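PDB 3S5W: L-ornithine N(5)-monooxygenase from Pseudomonas aeruginosa, which catalyses the FAD- and NADPH-dependent hydroxylation of the side-chain nitrogen of L-ornithine, the first step in making the hydroxamate groups of the siderophore pyoverdin. Local coordinates for residues S81-L91 with F122-L133. Residues are numbered along the deposited sequence; the frame is centred on the assembly and turned at random.
Sequences SELQISFLKDL and FYPCRMEFNDYL. With ONH (N~5~-hydroxy-L-ornithine), chain E; FAD (flavin-adenine dinucleotide), chain C.
A single beta bridge, Glu82 with Cys125, joins the flavin- and substrate-binding loop 81-91 to the start of helix 126-137 in this class B flavin monooxygenase. Arg126 N, in the first turn, donates to Ser81 O at 2.7 Å, almost straight at 177°. Leu83 N donates to Pro124 O, and further along Phe87 N reaches Phe122 O at 2.9 Å. These three backbone bonds fix the loop against the residues around the helix start, and the loop itself lines the active site. There Gln84 N donates to FAD O4 at 2.8 Å, and Lys89 NZ grips the carboxylate of hydroxyornithine, 2.9 Å from OXT.

Flavin C6 lies over one face of the Arg126 guanidinium and Ser81 OG over the opposite face, both offset toward its rim, while salt bridging to Glu241 anchors NH2. Leu83 CG stands anti to the backbone N (chi1 -165°), which turns CD2 to Pro124 CG and CD1 over a face of the Phe129 ring. The Phe87 and Phe122 rings lie nearly parallel, 19° apart, but are slid so far that they barely overlap. Phe122 O also meets the Phe87 ring at its edge. At the far end, Tyr132 OH bonds to Tyr101 O and accepts from Leu91 N at 3.2 Å.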
ATOM      1  N   SER A  81       6.719 -12.414   6.982  1.00 35.92           N
ATOM      2  CA  SER A  81       6.484 -11.165   6.286  1.00 34.77           C
ATOM      3  C   SER A  81       7.412 -10.120   6.899  1.00 33.64           C
ATOM      4  O   SER A  81       7.081  -9.471   7.886  1.00 33.54           O
ATOM      5  CB  SER A  81       5.006 -10.761   6.332  1.00 34.28           C
ATOM      6  OG  SER A  81       4.490 -10.739   7.650  1.00 37.99           O
ATOM      7  N   GLU A  82       8.605 -10.035   6.323  1.00 31.55           N
ATOM      8  CA  GLU A  82       9.632  -9.088   6.712  1.00 30.55           C
ATOM      9  C   GLU A  82       9.388  -7.729   6.043  1.00 28.29           C
ATOM     10  O   GLU A  82       9.041  -7.667   4.871  1.00 26.29           O
ATOM     11  CB  GLU A  82      10.992  -9.637   6.262  1.00 31.96           C
ATOM     12  CG  GLU A  82      12.184  -9.039   6.973  1.00 36.98           C
ATOM     13  CD  GLU A  82      13.482  -9.784   6.644  1.00 41.76           C
ATOM     14  OE1 GLU A  82      14.031  -9.608   5.532  1.00 42.68           O
ATOM     15  OE2 GLU A  82      13.934 -10.553   7.511  1.00 44.65           O
ATOM     16  N   LEU A  83       9.610  -6.656   6.779  1.00 27.12           N
ATOM     17  CA  LEU A  83       9.552  -5.312   6.238  1.00 26.97           C
ATOM     18  C   LEU A  83      10.574  -5.189   5.098  1.00 26.04           C
ATOM     19  O   LEU A  83      11.638  -5.694   5.220  1.00 23.43           O
ATOM     20  CB  LEU A  83       9.853  -4.314   7.344  1.00 20.00           C
ATOM     21  CG  LEU A  83       9.541  -2.832   7.180  1.00 20.00           C
ATOM     22  CD1 LEU A  83       8.085  -2.577   7.122  1.00 20.00           C
ATOM     23  CD2 LEU A  83      10.188  -1.997   8.265  1.00 20.00           C
ATOM     24  N   GLN A  84      10.234  -4.542   3.997  1.00 25.60           N
ATOM     25  CA  GLN A  84      11.166  -4.480   2.867  1.00 26.81           C
ATOM     26  C   GLN A  84      11.851  -3.136   2.774  1.00 26.04           C
ATOM     27  O   GLN A  84      12.194  -2.677   1.672  1.00 25.09           O
ATOM     28  CB  GLN A  84      10.434  -4.740   1.569  1.00 28.86           C
ATOM     29  CG  GLN A  84       9.446  -5.817   1.696  1.00 34.57           C
ATOM     30  CD  GLN A  84       9.078  -6.314   0.365  1.00 42.75           C
ATOM     31  OE1 GLN A  84       9.905  -6.914  -0.337  1.00 45.37           O
ATOM     32  NE2 GLN A  84       7.844  -6.041  -0.037  1.00 46.12           N
ATOM     33  N   ILE A  85      12.043  -2.511   3.932  1.00 23.68           N
ATOM     34  CA  ILE A  85      12.693  -1.209   4.023  1.00 23.22           C
ATOM     35  C   ILE A  85      13.377  -1.142   5.395  1.00 22.76           C
ATOM     36  O   ILE A  85      12.910  -1.799   6.333  1.00 22.90           O
ATOM     37  CB  ILE A  85      11.648  -0.084   3.840  1.00 23.97           C
ATOM     38  CG1 ILE A  85      12.308   1.256   3.437  1.00 24.66           C
ATOM     39  CG2 ILE A  85      10.735   0.031   5.073  1.00 22.70           C
ATOM     40  CD1 ILE A  85      11.271   2.353   3.036  1.00 23.31           C
ATOM     41  N   SER A  86      14.475  -0.389   5.529  1.00 22.40           N
ATOM     42  CA  SER A  86      15.132  -0.238   6.856  1.00 23.02           C
ATOM     43  C   SER A  86      14.180   0.393   7.878  1.00 23.78           C
ATOM     44  O   SER A  86      13.409   1.298   7.533  1.00 23.61           O
ATOM     45  CB  SER A  86      16.390   0.636   6.752  1.00 22.72           C
ATOM     46  OG  SER A  86      16.967   0.917   8.029  1.00 24.04           O
ATOM     47  N   PHE A  87      14.254  -0.067   9.126  1.00 24.14           N
ATOM     48  CA  PHE A  87      13.469   0.536  10.196  1.00 25.05           C
ATOM     49  C   PHE A  87      13.788   2.031  10.405  1.00 25.22           C
ATOM     50  O   PHE A  87      12.999   2.742  10.998  1.00 25.89           O
ATOM     51  CB  PHE A  87      13.627  -0.240  11.501  1.00 25.39           C
ATOM     52  CG  PHE A  87      14.950  -0.014  12.203  1.00 27.61           C
ATOM     53  CD1 PHE A  87      15.163   1.118  12.989  1.00 29.76           C
ATOM     54  CD2 PHE A  87      15.980  -0.946  12.086  1.00 30.51           C
ATOM     55  CE1 PHE A  87      16.375   1.312  13.661  1.00 29.50           C
ATOM     56  CE2 PHE A  87      17.188  -0.751  12.756  1.00 31.83           C
ATOM     57  CZ  PHE A  87      17.381   0.398  13.536  1.00 28.56           C
ATOM     58  N   LEU A  88      14.940   2.492   9.928  1.00 24.23           N
ATOM     59  CA  LEU A  88      15.279   3.905  10.013  1.00 24.59           C
ATOM     60  C   LEU A  88      14.435   4.784   9.058  1.00 24.78           C
ATOM     61  O   LEU A  88      14.439   6.007   9.178  1.00 24.99           O
ATOM     62  CB  LEU A  88      16.768   4.124   9.767  1.00 25.51           C
ATOM     63  CG  LEU A  88      17.733   3.581  10.832  1.00 27.27           C
ATOM     64  CD1 LEU A  88      19.181   3.664  10.342  1.00 24.82           C
ATOM     65  CD2 LEU A  88      17.555   4.337  12.169  1.00 25.63           C
ATOM     66  N   LYS A  89      13.734   4.155   8.123  1.00 23.72           N
ATOM     67  CA  LYS A  89      12.778   4.873   7.252  1.00 24.59           C
ATOM     68  C   LYS A  89      11.371   4.758   7.887  1.00 25.19           C
ATOM     69  O   LYS A  89      10.372   4.412   7.230  1.00 27.09           O
ATOM     70  CB  LYS A  89      12.851   4.314   5.832  1.00 24.65           C
ATOM     71  CG  LYS A  89      14.249   4.560   5.158  1.00 23.70           C
ATOM     72  CD  LYS A  89      14.121   4.691   3.642  1.00 25.06           C
ATOM     73  CE  LYS A  89      15.461   4.714   2.927  1.00 21.91           C
ATOM     74  NZ  LYS A  89      15.275   4.952   1.431  1.00 22.88           N
ATOM     75  N   ASP A  90      11.327   4.994   9.183  1.00 24.11           N
ATOM     76  CA  ASP A  90      10.096   5.017   9.966  1.00 24.43           C
ATOM     77  C   ASP A  90       9.327   6.331   9.685  1.00 24.16           C
ATOM     78  O   ASP A  90       9.643   7.038   8.765  1.00 24.94           O
ATOM     79  CB  ASP A  90      10.460   4.856  11.457  1.00 25.02           C
ATOM     80  CG  ASP A  90      11.270   6.034  11.991  1.00 25.12           C
ATOM     81  OD1 ASP A  90      11.208   7.104  11.367  1.00 26.84           O
ATOM     82  OD2 ASP A  90      11.994   5.901  13.021  1.00 27.74           O
ATOM     83  N   LEU A  91       8.309   6.656  10.472  1.00 24.05           N
ATOM     84  CA  LEU A  91       7.454   7.834  10.142  1.00 24.03           C
ATOM     85  C   LEU A  91       8.111   9.230  10.303  1.00 23.88           C
ATOM     86  O   LEU A  91       7.547  10.223   9.839  1.00 23.22           O
ATOM     87  CB  LEU A  91       6.180   7.794  10.989  1.00 24.23           C
ATOM     88  CG  LEU A  91       5.240   6.598  10.737  1.00 26.02           C
ATOM     89  CD1 LEU A  91       4.020   6.603  11.643  1.00 29.19           C
ATOM     90  CD2 LEU A  91       4.823   6.584   9.320  1.00 27.67           C
ATOM     91  N   PHE A 122      18.093  -4.824  10.245  1.00 29.02           N
ATOM     92  CA  PHE A 122      17.404  -3.568   9.884  1.00 29.39           C
ATOM     93  C   PHE A 122      15.933  -3.768   9.519  1.00 29.39           C
ATOM     94  O   PHE A 122      15.196  -2.794   9.324  1.00 29.25           O
ATOM     95  CB  PHE A 122      18.094  -2.874   8.728  1.00 29.73           C
ATOM     96  CG  PHE A 122      19.314  -2.164   9.123  1.00 29.15           C
ATOM     97  CD1 PHE A 122      19.236  -0.925   9.757  1.00 34.26           C
ATOM     98  CD2 PHE A 122      20.543  -2.735   8.921  1.00 32.67           C
ATOM     99  CE1 PHE A 122      20.381  -0.243  10.148  1.00 34.20           C
ATOM    100  CE2 PHE A 122      21.686  -2.076   9.313  1.00 32.84           C
ATOM    101  CZ  PHE A 122      21.604  -0.821   9.919  1.00 34.00           C
ATOM    102  N   TYR A 123      15.518  -5.024   9.417  1.00 28.40           N
ATOM    103  CA  TYR A 123      14.188  -5.356   8.899  1.00 28.48           C
ATOM    104  C   TYR A 123      13.293  -6.032   9.926  1.00 29.16           C
ATOM    105  O   TYR A 123      13.231  -7.256   9.961  1.00 29.90           O
ATOM    106  CB  TYR A 123      14.326  -6.245   7.643  1.00 28.73           C
ATOM    107  CG  TYR A 123      15.261  -5.629   6.669  1.00 28.69           C
ATOM    108  CD1 TYR A 123      14.896  -4.463   5.991  1.00 30.41           C
ATOM    109  CD2 TYR A 123      16.549  -6.142   6.475  1.00 31.87           C
ATOM    110  CE1 TYR A 123      15.756  -3.833   5.131  1.00 32.11           C
ATOM    111  CE2 TYR A 123      17.436  -5.511   5.597  1.00 32.62           C
ATOM    112  CZ  TYR A 123      17.022  -4.363   4.928  1.00 34.56           C
ATOM    113  OH  TYR A 123      17.851  -3.714   4.047  1.00 36.63           O
ATOM    114  N   PRO A 124      12.557  -5.250  10.742  1.00 29.30           N
ATOM    115  CA  PRO A 124      11.607  -5.921  11.638  1.00 29.96           C
ATOM    116  C   PRO A 124      10.526  -6.647  10.843  1.00 29.62           C
ATOM    117  O   PRO A 124      10.335  -6.364   9.658  1.00 29.84           O
ATOM    118  CB  PRO A 124      10.983  -4.759  12.434  1.00 30.35           C
ATOM    119  CG  PRO A 124      11.134  -3.592  11.577  1.00 30.60           C
ATOM    120  CD  PRO A 124      12.433  -3.780  10.821  1.00 29.60           C
ATOM    121  N   CYS A 125       9.836  -7.579  11.478  1.00 29.53           N
ATOM    122  CA  CYS A 125       8.691  -8.230  10.865  1.00 29.82           C
ATOM    123  C   CYS A 125       7.602  -7.160  10.636  1.00 27.81           C
ATOM    124  O   CYS A 125       7.523  -6.170  11.395  1.00 25.87           O
ATOM    125  CB  CYS A 125       8.180  -9.343  11.776  1.00 31.72           C
ATOM    126  SG  CYS A 125       9.399 -10.694  11.903  1.00 44.56           S
ATOM    127  N   ARG A 126       6.789  -7.341   9.597  1.00 24.62           N
ATOM    128  CA  ARG A 126       5.684  -6.394   9.364  1.00 25.13           C
ATOM    129  C   ARG A 126       4.678  -6.358  10.541  1.00 25.04           C
ATOM    130  O   ARG A 126       4.038  -5.324  10.788  1.00 24.71           O
ATOM    131  CB  ARG A 126       4.999  -6.650   8.013  1.00 24.14           C
ATOM    132  CG  ARG A 126       5.881  -6.208   6.845  1.00 25.59           C
ATOM    133  CD  ARG A 126       5.052  -6.028   5.552  1.00 27.93           C
ATOM    134  NE  ARG A 126       4.720  -7.319   4.961  1.00 30.74           N
ATOM    135  CZ  ARG A 126       3.487  -7.809   4.781  1.00 32.73           C
ATOM    136  NH1 ARG A 126       2.416  -7.124   5.148  1.00 30.68           N
ATOM    137  NH2 ARG A 126       3.333  -9.000   4.214  1.00 27.85           N
ATOM    138  N   MET A 127       4.559  -7.459  11.280  1.00 25.25           N
ATOM    139  CA  MET A 127       3.683  -7.471  12.468  1.00 27.09           C
ATOM    140  C   MET A 127       4.217  -6.490  13.517  1.00 25.32           C
ATOM    141  O   MET A 127       3.445  -5.834  14.201  1.00 23.94           O
ATOM    142  CB  MET A 127       3.557  -8.872  13.113  1.00 28.99           C
ATOM    143  CG  MET A 127       2.875  -9.944  12.258  1.00 36.39           C
ATOM    144  SD  MET A 127       2.568 -11.535  13.154  1.00 50.11           S
ATOM    145  CE  MET A 127       0.849 -11.305  13.664  1.00 46.21           C
ATOM    146  N   GLU A 128       5.534  -6.396  13.656  1.00 23.41           N
ATOM    147  CA  GLU A 128       6.099  -5.404  14.610  1.00 23.28           C
ATOM    148  C   GLU A 128       5.919  -3.989  14.078  1.00 22.76           C
ATOM    149  O   GLU A 128       5.626  -3.073  14.826  1.00 21.78           O
ATOM    150  CB  GLU A 128       7.566  -5.682  14.927  1.00 24.31           C
ATOM    151  CG  GLU A 128       8.115  -4.755  16.056  1.00 25.14           C
ATOM    152  CD  GLU A 128       9.551  -5.089  16.484  1.00 27.95           C
ATOM    153  OE1 GLU A 128      10.307  -5.690  15.694  1.00 29.31           O
ATOM    154  OE2 GLU A 128       9.926  -4.747  17.623  1.00 26.20           O
ATOM    155  N   PHE A 129       6.089  -3.792  12.769  1.00 22.66           N
ATOM    156  CA  PHE A 129       5.888  -2.442  12.263  1.00 22.77           C
ATOM    157  C   PHE A 129       4.407  -2.024  12.396  1.00 22.93           C
ATOM    158  O   PHE A 129       4.125  -0.865  12.606  1.00 22.48           O
ATOM    159  CB  PHE A 129       6.348  -2.319  10.825  1.00 22.78           C
ATOM    160  CG  PHE A 129       6.615  -0.903  10.411  1.00 25.29           C
ATOM    161  CD1 PHE A 129       7.784  -0.268  10.811  1.00 27.39           C
ATOM    162  CD2 PHE A 129       5.715  -0.216   9.626  1.00 28.47           C
ATOM    163  CE1 PHE A 129       8.057   1.058  10.420  1.00 28.28           C
ATOM    164  CE2 PHE A 129       5.977   1.118   9.235  1.00 27.39           C
ATOM    165  CZ  PHE A 129       7.149   1.739   9.632  1.00 26.99           C
ATOM    166  N   ASN A 130       3.489  -2.986  12.244  1.00 23.73           N
ATOM    167  CA  ASN A 130       2.050  -2.765  12.492  1.00 23.94           C
ATOM    168  C   ASN A 130       1.812  -2.281  13.942  1.00 23.77           C
ATOM    169  O   ASN A 130       1.082  -1.330  14.177  1.00 23.82           O
ATOM    170  CB  ASN A 130       1.235  -4.054  12.232  1.00 24.17           C
ATOM    171  CG  ASN A 130      -0.231  -3.912  12.646  1.00 26.39           C
ATOM    172  OD1 ASN A 130      -0.973  -3.075  12.100  1.00 26.57           O
ATOM    173  ND2 ASN A 130      -0.652  -4.717  13.631  1.00 28.67           N
ATOM    174  N   ASP A 131       2.443  -2.946  14.903  1.00 23.34           N
ATOM    175  CA  ASP A 131       2.334  -2.551  16.312  1.00 24.01           C
ATOM    176  C   ASP A 131       2.896  -1.137  16.529  1.00 23.21           C
ATOM    177  O   ASP A 131       2.316  -0.347  17.267  1.00 21.87           O
ATOM    178  CB  ASP A 131       3.073  -3.557  17.198  1.00 23.88           C
ATOM    179  CG  ASP A 131       2.740  -3.382  18.650  1.00 27.92           C
ATOM    180  OD1 ASP A 131       1.623  -3.760  19.012  1.00 29.17           O
ATOM    181  OD2 ASP A 131       3.584  -2.858  19.412  1.00 29.62           O
ATOM    182  N   TYR A 132       4.010  -0.822  15.858  1.00 22.64           N
ATOM    183  CA  TYR A 132       4.617   0.510  15.896  1.00 21.80           C
ATOM    184  C   TYR A 132       3.644   1.582  15.359  1.00 22.37           C
ATOM    185  O   TYR A 132       3.471   2.634  15.962  1.00 22.67           O
ATOM    186  CB  TYR A 132       5.921   0.518  15.075  1.00 20.67           C
ATOM    187  CG  TYR A 132       6.399   1.873  14.632  1.00 21.01           C
ATOM    188  CD1 TYR A 132       6.875   2.804  15.555  1.00 20.82           C
ATOM    189  CD2 TYR A 132       6.432   2.218  13.264  1.00 22.62           C
ATOM    190  CE1 TYR A 132       7.342   4.038  15.143  1.00 21.08           C
ATOM    191  CE2 TYR A 132       6.877   3.484  12.846  1.00 22.97           C
ATOM    192  CZ  TYR A 132       7.329   4.365  13.799  1.00 20.77           C
ATOM    193  OH  TYR A 132       7.768   5.584  13.432  1.00 22.12           O
ATOM    194  N   LEU A 133       3.036   1.308  14.215  1.00 21.85           N
ATOM    195  CA  LEU A 133       2.094   2.260  13.626  1.00 22.20           C
ATOM    196  C   LEU A 133       0.888   2.503  14.543  1.00 22.98           C
ATOM    197  O   LEU A 133       0.464   3.653  14.710  1.00 22.33           O
ATOM    198  CB  LEU A 133       1.617   1.741  12.267  1.00 22.12           C
ATOM    199  CG  LEU A 133       2.711   1.789  11.202  1.00 22.36           C
ATOM    200  CD1 LEU A 133       2.197   1.100   9.957  1.00 24.49           C
ATOM    201  CD2 LEU A 133       3.164   3.246  10.846  1.00 24.12           C
TER
HETATM  202  C   ONH E 445      14.013   2.010   0.152  1.00 25.05           C
HETATM  203  N   ONH E 445      14.504   0.012  -1.204  1.00 22.25           N
HETATM  204  O   ONH E 445      15.098   1.724   0.740  1.00 24.14           O
HETATM  205  CA  ONH E 445      13.475   1.016  -0.837  1.00 23.88           C
HETATM  206  CB  ONH E 445      12.194   0.380  -0.285  1.00 23.66           C
HETATM  207  CD  ONH E 445      10.349  -1.170  -0.795  1.00 26.13           C
HETATM  208  NE  ONH E 445       9.854  -2.029  -1.839  1.00 26.18           N
HETATM  209  CG  ONH E 445      11.611  -0.543  -1.342  1.00 23.28           C
HETATM  210  OZ  ONH E 445       8.985  -3.032  -1.473  1.00 41.06           O
HETATM  211  OXT ONH E 445      13.355   3.073   0.338  1.00 24.62           O
HETATM  212  PA  FAD C 450      -2.364   2.814   3.363  1.00 23.63           P
HETATM  213  O1A FAD C 450      -2.876   1.889   2.325  1.00 19.77           O
HETATM  214  O2A FAD C 450      -1.371   2.197   4.363  1.00 19.53           O
HETATM  215  O5B FAD C 450      -3.606   3.423   4.217  1.00 23.66           O
HETATM  216  C5B FAD C 450      -4.758   3.864   3.538  1.00 21.39           C
HETATM  217  C4B FAD C 450      -5.826   3.948   4.615  1.00 23.22           C
HETATM  218  O4B FAD C 450      -6.968   4.511   4.028  1.00 26.67           O
HETATM  219  C3B FAD C 450      -6.224   2.556   5.094  1.00 23.62           C
HETATM  220  O3B FAD C 450      -6.025   2.453   6.490  1.00 24.22           O
HETATM  221  C2B FAD C 450      -7.703   2.424   4.709  1.00 24.49           C
HETATM  222  O2B FAD C 450      -8.482   1.833   5.743  1.00 27.34           O
HETATM  223  C1B FAD C 450      -8.114   3.857   4.552  1.00 25.52           C
HETATM  224  N9A FAD C 450      -9.163   4.114   3.571  1.00 27.25           N
HETATM  225  C8A FAD C 450      -9.215   3.713   2.239  1.00 30.44           C
HETATM  226  N7A FAD C 450     -10.344   4.254   1.692  1.00 29.15           N
HETATM  227  C5A FAD C 450     -10.967   4.995   2.647  1.00 28.77           C
HETATM  228  C6A FAD C 450     -12.138   5.751   2.632  1.00 30.58           C
HETATM  229  N6A FAD C 450     -12.745   6.046   1.470  1.00 28.73           N
HETATM  230  N1A FAD C 450     -12.522   6.397   3.805  1.00 28.54           N
HETATM  231  C2A FAD C 450     -11.779   6.327   4.966  1.00 27.82           C
HETATM  232  N3A FAD C 450     -10.609   5.575   4.984  1.00 25.41           N
HETATM  233  C4A FAD C 450     -10.223   4.923   3.836  1.00 28.24           C
HETATM  234  N1  FAD C 450       6.085  -0.046   1.841  1.00 22.48           N
HETATM  235  C2  FAD C 450       7.373  -0.020   2.359  1.00 25.26           C
HETATM  236  O2  FAD C 450       8.041   0.999   2.297  1.00 23.60           O
HETATM  237  N3  FAD C 450       7.919  -1.142   2.947  1.00 25.57           N
HETATM  238  C4  FAD C 450       7.204  -2.309   3.054  1.00 28.10           C
HETATM  239  O4  FAD C 450       7.720  -3.281   3.634  1.00 26.10           O
HETATM  240  C4X FAD C 450       5.903  -2.351   2.519  1.00 25.20           C
HETATM  241  N5  FAD C 450       5.161  -3.521   2.592  1.00 26.11           N
HETATM  242  C5X FAD C 450       3.886  -3.564   2.054  1.00 27.52           C
HETATM  243  C6  FAD C 450       3.147  -4.754   2.134  1.00 29.83           C
HETATM  244  C7  FAD C 450       1.867  -4.829   1.604  1.00 29.86           C
HETATM  245  C7M FAD C 450       1.138  -6.144   1.719  1.00 32.40           C
HETATM  246  C8  FAD C 450       1.331  -3.717   0.965  1.00 28.19           C
HETATM  247  C8M FAD C 450      -0.049  -3.724   0.371  1.00 31.03           C
HETATM  248  C9  FAD C 450       2.053  -2.531   0.880  1.00 26.97           C
HETATM  249  C9A FAD C 450       3.333  -2.429   1.439  1.00 26.84           C
HETATM  250  N10 FAD C 450       4.077  -1.246   1.361  1.00 23.80           N
HETATM  251  C10 FAD C 450       5.365  -1.221   1.886  1.00 24.18           C
HETATM  252  C1' FAD C 450       3.566  -0.023   0.665  1.00 23.37           C
HETATM  253  C2' FAD C 450       2.455   0.728   1.427  1.00 23.22           C
HETATM  254  O2' FAD C 450       1.715   1.382   0.390  1.00 24.65           O
HETATM  255  C3' FAD C 450       3.075   1.755   2.362  1.00 24.06           C
HETATM  256  O3' FAD C 450       3.972   1.144   3.312  1.00 23.72           O
HETATM  257  C4' FAD C 450       1.997   2.508   3.182  1.00 22.97           C
HETATM  258  O4' FAD C 450       1.102   1.565   3.758  1.00 23.37           O
HETATM  259  C5' FAD C 450       1.249   3.619   2.399  1.00 23.29           C
HETATM  260  O5' FAD C 450       0.588   4.427   3.355  1.00 26.29           O
HETATM  261  P   FAD C 450      -0.786   5.222   3.040  1.00 24.11           P
HETATM  262  O1P FAD C 450      -1.217   5.803   4.365  1.00 22.80           O
HETATM  263  O2P FAD C 450      -0.493   6.171   1.910  1.00 20.51           O
HETATM  264  O3P FAD C 450      -1.783   4.070   2.567  1.00 21.18           O
HETATM  265  O   HOH W   1       5.447 -10.102  10.447  1.00 41.36           O
HETATM  266  O   HOH W   2       6.885  -8.227   3.449  1.00 34.09           O